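Local coordinates for bifunctional protein PutA (Bdellovibrio bacteriovorus, PDB 5UR2), which probably oxidises proline to glutamate in two steps, with a flavin-dependent proline dehydrogenase and an NAD-dependent glutamate semialdehyde dehydrogenase joined in one chain, at residues G622-T635 against K962-L975. Residues are numbered along the deposited sequence; the frame is centred on the assembly and turned at random.
Sequences GELSHYIYKSRGVT and KQYMEPACVTENTL
Strands 623-631 and 965-973 form an antiparallel pair in the β-flap of the aldehyde dehydrogenase fold, through which these enzymes dimerise. Backbone bonds run both ways at L624/E972, H626/V970, I628/A968 and K630/E966; I628 N to A968 O measures 2.8 Å. C969 to E972 also pair in parallel with a strand of the second subunit, so the sheet continues across the interface.

Apolar contacts lie on both faces. I628 CD1 meets V970 CG2 at 3.8 Å, and K630 lays CE against A968 CB. On the other face, Y627 and P967 lie side by side; Y627 CZ lies 3.6 Å from P967 CB. The Y627 OH is bonded to D959 of the second subunit. M965 crosses Y629 at about a right angle and packs its CE 3.6 Å from Y629 CB. M965 SD, 5.5 Å from the centre of the Y629 ring, makes an oblique Met-aromatic contact.

At the flap's base, two polar contacts join the strands. K962 runs extended past Y629, and its NZ weakly bonds the Y629 hydroxyl. D959 of the second subunit is that hydroxyl's strongest polar partner and forms a salt bridge with K962 NZ. E966 bends at chi2 (-69°), bringing its carboxylate to R632. R632 NH1 also bonds T712 O. R632 NE donates nearly in the guanidinium plane to the anti lone pair of E966 OE2, at 2.8 Å.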
ATOM      1  N   GLY B 622      -0.117 -25.428   1.311  1.00 23.19           N
ATOM      2  CA  GLY B 622       0.252 -26.159   0.120  1.00 23.26           C
ATOM      3  C   GLY B 622       0.536 -25.312  -1.106  1.00 22.57           C
ATOM      4  O   GLY B 622       0.884 -25.866  -2.150  1.00 22.61           O
ATOM      5  N   GLU B 623       0.415 -23.995  -1.020  1.00 21.99           N
ATOM      6  CA  GLU B 623       0.726 -23.136  -2.159  1.00 29.52           C
ATOM      7  C   GLU B 623       1.227 -21.805  -1.625  1.00 27.94           C
ATOM      8  O   GLU B 623       0.480 -21.089  -0.953  1.00 32.90           O
ATOM      9  CB  GLU B 623      -0.503 -22.940  -3.066  1.00 26.43           C
ATOM     10  CG  GLU B 623      -0.219 -22.142  -4.341  1.00 22.84           C
ATOM     11  CD  GLU B 623      -1.465 -21.986  -5.216  1.00 27.58           C
ATOM     12  OE1 GLU B 623      -1.746 -22.876  -6.052  1.00 31.37           O
ATOM     13  OE2 GLU B 623      -2.180 -20.975  -5.050  1.00 25.09           O
ATOM     14  N   LEU B 624       2.490 -21.493  -1.904  1.00 25.43           N
ATOM     15  CA  LEU B 624       3.067 -20.195  -1.592  1.00 26.39           C
ATOM     16  C   LEU B 624       2.772 -19.235  -2.734  1.00 28.52           C
ATOM     17  O   LEU B 624       3.005 -19.559  -3.902  1.00 30.36           O
ATOM     18  CB  LEU B 624       4.578 -20.295  -1.376  1.00 19.66           C
ATOM     19  CG  LEU B 624       5.001 -21.052  -0.125  1.00 33.86           C
ATOM     20  CD1 LEU B 624       6.531 -21.094  -0.017  1.00 27.39           C
ATOM     21  CD2 LEU B 624       4.352 -20.437   1.123  1.00 24.79           C
ATOM     22  N   SER B 625       2.260 -18.055  -2.398  1.00 25.79           N
ATOM     23  CA  SER B 625       1.938 -17.064  -3.411  1.00 20.39           C
ATOM     24  C   SER B 625       2.364 -15.700  -2.903  1.00 20.31           C
ATOM     25  O   SER B 625       2.023 -15.324  -1.776  1.00 23.41           O
ATOM     26  CB  SER B 625       0.439 -17.095  -3.741  1.00 20.39           C
ATOM     27  OG  SER B 625       0.220 -16.551  -5.027  1.00 23.23           O
ATOM     28  N   HIS B 626       3.135 -14.981  -3.709  1.00 19.59           N
ATOM     29  CA  HIS B 626       3.653 -13.678  -3.305  1.00 20.98           C
ATOM     30  C   HIS B 626       3.458 -12.642  -4.407  1.00 24.65           C
ATOM     31  O   HIS B 626       3.610 -12.942  -5.596  1.00 23.39           O
ATOM     32  CB  HIS B 626       5.111 -13.756  -2.937  1.00 17.05           C
ATOM     33  CG  HIS B 626       5.371 -14.577  -1.718  1.00 21.29           C
ATOM     34  ND1 HIS B 626       5.577 -15.937  -1.769  1.00 27.79           N
ATOM     35  CD2 HIS B 626       5.443 -14.234  -0.411  1.00 20.46           C
ATOM     36  CE1 HIS B 626       5.777 -16.397  -0.547  1.00 27.30           C
ATOM     37  NE2 HIS B 626       5.701 -15.383   0.297  1.00 29.62           N
ATOM     38  N   TYR B 627       3.094 -11.430  -3.984  1.00 16.58           N
ATOM     39  CA  TYR B 627       2.961 -10.257  -4.834  1.00 17.24           C
ATOM     40  C   TYR B 627       4.241  -9.441  -4.702  1.00 20.93           C
ATOM     41  O   TYR B 627       4.682  -9.145  -3.580  1.00 17.19           O
ATOM     42  CB  TYR B 627       1.723  -9.457  -4.410  1.00 16.28           C
ATOM     43  CG  TYR B 627       1.240  -8.350  -5.328  1.00 16.72           C
ATOM     44  CD1 TYR B 627       0.423  -8.633  -6.425  1.00 22.39           C
ATOM     45  CD2 TYR B 627       1.523  -7.017  -5.053  1.00 15.75           C
ATOM     46  CE1 TYR B 627      -0.054  -7.627  -7.238  1.00 16.19           C
ATOM     47  CE2 TYR B 627       1.047  -5.999  -5.865  1.00 17.89           C
ATOM     48  CZ  TYR B 627       0.254  -6.312  -6.949  1.00 20.59           C
ATOM     49  OH  TYR B 627      -0.230  -5.311  -7.759  1.00 22.90           O
ATOM     50  N   ILE B 628       4.876  -9.143  -5.837  1.00 18.52           N
ATOM     51  CA  ILE B 628       6.194  -8.504  -5.867  1.00 20.44           C
ATOM     52  C   ILE B 628       6.178  -7.405  -6.926  1.00 23.62           C
ATOM     53  O   ILE B 628       5.229  -7.276  -7.701  1.00 23.61           O
ATOM     54  CB  ILE B 628       7.329  -9.517  -6.174  1.00 17.63           C
ATOM     55  CG1 ILE B 628       7.124 -10.114  -7.585  1.00 21.85           C
ATOM     56  CG2 ILE B 628       7.399 -10.622  -5.130  1.00 15.82           C
ATOM     57  CD1 ILE B 628       8.257 -11.033  -8.074  1.00 21.14           C
ATOM     58  N   TYR B 629       7.251  -6.608  -6.957  1.00 14.91           N
ATOM     59  CA  TYR B 629       7.445  -5.594  -7.982  1.00 15.60           C
ATOM     60  C   TYR B 629       8.728  -5.875  -8.758  1.00 17.87           C
ATOM     61  O   TYR B 629       9.720  -6.348  -8.186  1.00 19.41           O
ATOM     62  CB  TYR B 629       7.485  -4.183  -7.379  1.00 18.19           C
ATOM     63  CG  TYR B 629       6.141  -3.814  -6.824  1.00 22.63           C
ATOM     64  CD1 TYR B 629       5.139  -3.317  -7.649  1.00 14.59           C
ATOM     65  CD2 TYR B 629       5.848  -4.034  -5.489  1.00 22.33           C
ATOM     66  CE1 TYR B 629       3.880  -3.014  -7.140  1.00 18.16           C
ATOM     67  CE2 TYR B 629       4.601  -3.740  -4.975  1.00 21.88           C
ATOM     68  CZ  TYR B 629       3.630  -3.230  -5.799  1.00 14.72           C
ATOM     69  OH  TYR B 629       2.406  -2.945  -5.263  1.00 15.20           O
ATOM     70  N   LYS B 630       8.672  -5.594 -10.064  1.00 15.78           N
ATOM     71  CA  LYS B 630       9.774  -5.699 -11.013  1.00 18.45           C
ATOM     72  C   LYS B 630      10.078  -4.329 -11.616  1.00 21.12           C
ATOM     73  O   LYS B 630       9.192  -3.482 -11.734  1.00 21.15           O
ATOM     74  CB  LYS B 630       9.435  -6.657 -12.169  1.00 15.13           C
ATOM     75  CG  LYS B 630       9.242  -8.149 -11.799  1.00 19.06           C
ATOM     76  CD  LYS B 630       8.666  -8.883 -13.032  1.00 24.43           C
ATOM     77  CE  LYS B 630       8.571 -10.419 -12.881  1.00 26.15           C
ATOM     78  NZ  LYS B 630       9.893 -11.063 -12.691  1.00 29.21           N
ATOM     79  N   SER B 631      11.327  -4.126 -12.034  1.00 17.68           N
ATOM     80  CA  SER B 631      11.660  -2.941 -12.807  1.00 23.61           C
ATOM     81  C   SER B 631      11.094  -3.068 -14.222  1.00 21.63           C
ATOM     82  O   SER B 631      10.687  -4.146 -14.655  1.00 22.59           O
ATOM     83  CB  SER B 631      13.170  -2.744 -12.845  1.00 19.24           C
ATOM     84  OG  SER B 631      13.794  -3.886 -13.377  1.00 21.13           O
ATOM     85  N   ARG B 632      11.075  -1.953 -14.955  1.00 17.09           N
ATOM     86  CA  ARG B 632      10.521  -1.919 -16.316  1.00 25.60           C
ATOM     87  C   ARG B 632      11.567  -1.847 -17.428  1.00 21.91           C
ATOM     88  O   ARG B 632      11.404  -2.506 -18.454  1.00 23.90           O
ATOM     89  CB  ARG B 632       9.550  -0.736 -16.476  1.00 30.26           C
ATOM     90  CG  ARG B 632       8.406  -0.699 -15.470  1.00 32.28           C
ATOM     91  CD  ARG B 632       7.268   0.267 -15.878  1.00 30.09           C
ATOM     92  NE  ARG B 632       6.384  -0.325 -16.889  1.00 28.19           N
ATOM     93  CZ  ARG B 632       6.250   0.117 -18.136  1.00 30.65           C
ATOM     94  NH1 ARG B 632       6.927   1.179 -18.545  1.00 28.61           N
ATOM     95  NH2 ARG B 632       5.425  -0.502 -18.977  1.00 36.61           N
ATOM     96  N   GLY B 633      12.624  -1.058 -17.287  1.00 23.09           N
ATOM     97  CA  GLY B 633      13.620  -0.945 -18.359  1.00 19.89           C
ATOM     98  C   GLY B 633      14.232   0.448 -18.382  1.00 24.78           C
ATOM     99  O   GLY B 633      14.334   1.100 -17.348  1.00 27.26           O
ATOM    100  N   VAL B 634      14.610   0.901 -19.581  1.00 23.08           N
ATOM    101  CA  VAL B 634      15.240   2.210 -19.718  1.00 27.44           C
ATOM    102  C   VAL B 634      14.192   3.295 -19.516  1.00 27.30           C
ATOM    103  O   VAL B 634      13.118   3.263 -20.133  1.00 17.15           O
ATOM    104  CB  VAL B 634      15.927   2.354 -21.085  1.00 26.46           C
ATOM    105  CG1 VAL B 634      16.425   3.778 -21.260  1.00 19.16           C
ATOM    106  CG2 VAL B 634      17.117   1.365 -21.218  1.00 18.97           C
ATOM    107  N   THR B 635      14.499   4.260 -18.648  1.00 19.48           N
ATOM    108  CA  THR B 635      13.583   5.349 -18.336  1.00 17.86           C
ATOM    109  C   THR B 635      14.120   6.652 -18.898  1.00 18.14           C
ATOM    110  O   THR B 635      15.245   7.039 -18.586  1.00 22.45           O
ATOM    111  CB  THR B 635      13.382   5.466 -16.825  1.00 22.59           C
ATOM    112  OG1 THR B 635      12.746   4.273 -16.362  1.00 32.08           O
ATOM    113  CG2 THR B 635      12.520   6.679 -16.470  1.00 14.85           C
ATOM    114  N   LYS B 962       5.866   2.991  -7.449  1.00 17.61           N
ATOM    115  CA  LYS B 962       5.284   1.872  -8.192  1.00 22.59           C
ATOM    116  C   LYS B 962       5.060   2.183  -9.670  1.00 21.19           C
ATOM    117  O   LYS B 962       5.007   1.253 -10.491  1.00 19.55           O
ATOM    118  CB  LYS B 962       3.956   1.454  -7.554  1.00 18.62           C
ATOM    119  CG  LYS B 962       4.104   0.888  -6.128  1.00 18.62           C
ATOM    120  CD  LYS B 962       2.735   0.649  -5.521  1.00 21.32           C
ATOM    121  CE  LYS B 962       2.837   0.076  -4.141  1.00 21.65           C
ATOM    122  NZ  LYS B 962       1.504  -0.321  -3.620  1.00 18.60           N
ATOM    123  N   GLN B 963       4.916   3.458 -10.028  1.00 16.53           N
ATOM    124  CA  GLN B 963       4.763   3.830 -11.438  1.00 17.74           C
ATOM    125  C   GLN B 963       5.989   3.459 -12.266  1.00 22.35           C
ATOM    126  O   GLN B 963       5.892   3.352 -13.495  1.00 21.65           O
ATOM    127  CB  GLN B 963       4.506   5.333 -11.555  1.00 14.41           C
ATOM    128  CG  GLN B 963       3.139   5.800 -11.066  1.00 29.54           C
ATOM    129  CD  GLN B 963       2.044   5.458 -12.052  1.00 39.20           C
ATOM    130  OE1 GLN B 963       1.448   4.386 -11.986  1.00 39.85           O
ATOM    131  NE2 GLN B 963       1.819   6.347 -13.018  1.00 38.27           N
ATOM    132  N   TYR B 964       7.146   3.312 -11.622  1.00 19.27           N
ATOM    133  CA  TYR B 964       8.381   2.920 -12.281  1.00 19.57           C
ATOM    134  C   TYR B 964       8.594   1.411 -12.269  1.00 17.07           C
ATOM    135  O   TYR B 964       9.680   0.955 -12.635  1.00 14.51           O
ATOM    136  CB  TYR B 964       9.576   3.618 -11.612  1.00 13.98           C
ATOM    137  CG  TYR B 964       9.549   5.121 -11.791  1.00 19.01           C
ATOM    138  CD1 TYR B 964       8.840   5.941 -10.915  1.00 19.37           C
ATOM    139  CD2 TYR B 964      10.218   5.713 -12.853  1.00 20.56           C
ATOM    140  CE1 TYR B 964       8.814   7.326 -11.090  1.00 20.83           C
ATOM    141  CE2 TYR B 964      10.210   7.076 -13.032  1.00 25.89           C
ATOM    142  CZ  TYR B 964       9.511   7.881 -12.154  1.00 25.07           C
ATOM    143  OH  TYR B 964       9.522   9.236 -12.382  1.00 22.89           O
ATOM    144  N   MET B 965       7.574   0.636 -11.888  1.00 16.11           N
ATOM    145  CA  MET B 965       7.698  -0.803 -11.700  1.00 20.61           C
ATOM    146  C   MET B 965       6.488  -1.492 -12.317  1.00 22.66           C
ATOM    147  O   MET B 965       5.540  -0.840 -12.761  1.00 21.86           O
ATOM    148  CB  MET B 965       7.855  -1.160 -10.202  1.00 14.82           C
ATOM    149  CG  MET B 965       9.118  -0.557  -9.611  1.00 21.03           C
ATOM    150  SD  MET B 965       9.517  -1.064  -7.918  1.00 26.48           S
ATOM    151  CE  MET B 965       8.027  -0.596  -7.068  1.00 15.09           C
ATOM    152  N   GLU B 966       6.563  -2.826 -12.399  1.00 19.91           N
ATOM    153  CA  GLU B 966       5.470  -3.706 -12.764  1.00 21.49           C
ATOM    154  C   GLU B 966       5.134  -4.610 -11.588  1.00 15.07           C
ATOM    155  O   GLU B 966       6.041  -5.181 -10.969  1.00 17.73           O
ATOM    156  CB  GLU B 966       5.801  -4.598 -13.987  1.00 18.07           C
ATOM    157  CG  GLU B 966       5.865  -3.891 -15.323  1.00 21.83           C
ATOM    158  CD  GLU B 966       4.524  -3.413 -15.777  1.00 27.26           C
ATOM    159  OE1 GLU B 966       3.516  -4.116 -15.495  1.00 27.17           O
ATOM    160  OE2 GLU B 966       4.472  -2.328 -16.407  1.00 28.20           O
ATOM    161  N   PRO B 967       3.858  -4.783 -11.277  1.00 16.79           N
ATOM    162  CA  PRO B 967       3.478  -5.783 -10.276  1.00 18.66           C
ATOM    163  C   PRO B 967       3.593  -7.175 -10.866  1.00 24.75           C
ATOM    164  O   PRO B 967       3.375  -7.379 -12.065  1.00 25.38           O
ATOM    165  CB  PRO B 967       2.014  -5.442  -9.981  1.00 16.30           C
ATOM    166  CG  PRO B 967       1.509  -4.932 -11.351  1.00 15.63           C
ATOM    167  CD  PRO B 967       2.680  -4.177 -11.947  1.00 15.38           C
ATOM    168  N   ALA B 968       3.931  -8.139 -10.016  1.00 18.67           N
ATOM    169  CA  ALA B 968       4.012  -9.523 -10.450  1.00 21.37           C
ATOM    170  C   ALA B 968       3.615 -10.446  -9.302  1.00 22.46           C
ATOM    171  O   ALA B 968       3.607 -10.055  -8.135  1.00 21.38           O
ATOM    172  CB  ALA B 968       5.419  -9.870 -10.958  1.00 18.66           C
ATOM    173  N   CYS B 969       3.306 -11.693  -9.658  1.00 18.27           N
ATOM    174  CA  CYS B 969       2.902 -12.726  -8.713  1.00 20.48           C
ATOM    175  C   CYS B 969       3.712 -13.991  -8.987  1.00 24.52           C
ATOM    176  O   CYS B 969       3.880 -14.384 -10.149  1.00 25.87           O
ATOM    177  CB  CYS B 969       1.398 -13.030  -8.815  1.00 18.82           C
ATOM    178  SG  CYS B 969       0.817 -14.175  -7.534  1.00 24.93           S
ATOM    179  N   VAL B 970       4.252 -14.591  -7.926  1.00 17.22           N
ATOM    180  CA  VAL B 970       4.981 -15.859  -7.988  1.00 17.90           C
ATOM    181  C   VAL B 970       4.211 -16.875  -7.151  1.00 20.64           C
ATOM    182  O   VAL B 970       3.985 -16.664  -5.952  1.00 21.06           O
ATOM    183  CB  VAL B 970       6.430 -15.726  -7.477  1.00 26.49           C
ATOM    184  CG1 VAL B 970       7.106 -17.086  -7.474  1.00 22.41           C
ATOM    185  CG2 VAL B 970       7.241 -14.731  -8.329  1.00 19.45           C
ATOM    186  N   THR B 971       3.812 -17.973  -7.770  1.00 18.74           N
ATOM    187  CA  THR B 971       2.974 -18.961  -7.116  1.00 21.59           C
ATOM    188  C   THR B 971       3.682 -20.298  -7.207  1.00 22.30           C
ATOM    189  O   THR B 971       4.077 -20.716  -8.298  1.00 21.03           O
ATOM    190  CB  THR B 971       1.577 -18.998  -7.760  1.00 21.88           C
ATOM    191  OG1 THR B 971       0.987 -17.697  -7.662  1.00 18.72           O
ATOM    192  CG2 THR B 971       0.665 -20.006  -7.086  1.00 19.63           C
ATOM    193  N   GLU B 972       3.897 -20.939  -6.058  1.00 22.50           N
ATOM    194  CA  GLU B 972       4.617 -22.207  -6.001  1.00 22.28           C
ATOM    195  C   GLU B 972       3.808 -23.262  -5.244  1.00 24.40           C
ATOM    196  O   GLU B 972       3.485 -23.091  -4.061  1.00 20.68           O
ATOM    197  CB  GLU B 972       5.997 -22.014  -5.371  1.00 21.93           C
ATOM    198  CG  GLU B 972       6.762 -23.315  -5.161  1.00 26.44           C
ATOM    199  CD  GLU B 972       8.210 -23.093  -4.703  1.00 27.26           C
ATOM    200  OE1 GLU B 972       8.585 -21.945  -4.359  1.00 33.07           O
ATOM    201  OE2 GLU B 972       8.961 -24.082  -4.673  1.00 34.54           O
ATOM    202  N   ASN B 973       3.500 -24.356  -5.929  1.00 21.06           N
ATOM    203  CA  ASN B 973       2.921 -25.529  -5.292  1.00 23.66           C
ATOM    204  C   ASN B 973       3.982 -26.190  -4.418  1.00 28.38           C
ATOM    205  O   ASN B 973       5.041 -26.583  -4.918  1.00 25.18           O
ATOM    206  CB  ASN B 973       2.420 -26.492  -6.369  1.00 22.16           C
ATOM    207  CG  ASN B 973       1.914 -27.812  -5.805  1.00 28.54           C
ATOM    208  OD1 ASN B 973       1.712 -27.957  -4.607  1.00 23.17           O
ATOM    209  ND2 ASN B 973       1.659 -28.770  -6.693  1.00 23.35           N
ATOM    210  N   THR B 974       3.716 -26.306  -3.116  1.00 24.73           N
ATOM    211  CA  THR B 974       4.681 -26.894  -2.195  1.00 22.57           C
ATOM    212  C   THR B 974       4.330 -28.316  -1.779  1.00 25.64           C
ATOM    213  O   THR B 974       5.083 -28.940  -1.019  1.00 28.57           O
ATOM    214  CB  THR B 974       4.813 -26.021  -0.940  1.00 22.31           C
ATOM    215  OG1 THR B 974       3.566 -26.027  -0.235  1.00 22.59           O
ATOM    216  CG2 THR B 974       5.210 -24.603  -1.315  1.00 25.90           C
ATOM    217  N   LEU B 975       3.224 -28.843  -2.274  1.00 23.74           N
ATOM    218  CA  LEU B 975       2.744 -30.162  -1.909  1.00 24.58           C
ATOM    219  C   LEU B 975       3.373 -31.214  -2.822  1.00 24.92           C
ATOM    220  O   LEU B 975       3.211 -31.145  -4.047  1.00 29.03           O
ATOM    221  CB  LEU B 975       1.220 -30.158  -2.013  1.00 24.79           C
ATOM    222  CG  LEU B 975       0.454 -31.462  -1.955  1.00 25.66           C
ATOM    223  CD1 LEU B 975       0.664 -32.116  -0.622  1.00 26.25           C
ATOM    224  CD2 LEU B 975      -0.985 -31.157  -2.197  1.00 25.72           C
TER
HETATM  225  O   HOH W   1       5.792 -17.459  -3.938  1.00 32.79           O
HETATM  226  O   HOH W   2       3.512  -2.864 -19.148  1.00 31.77           O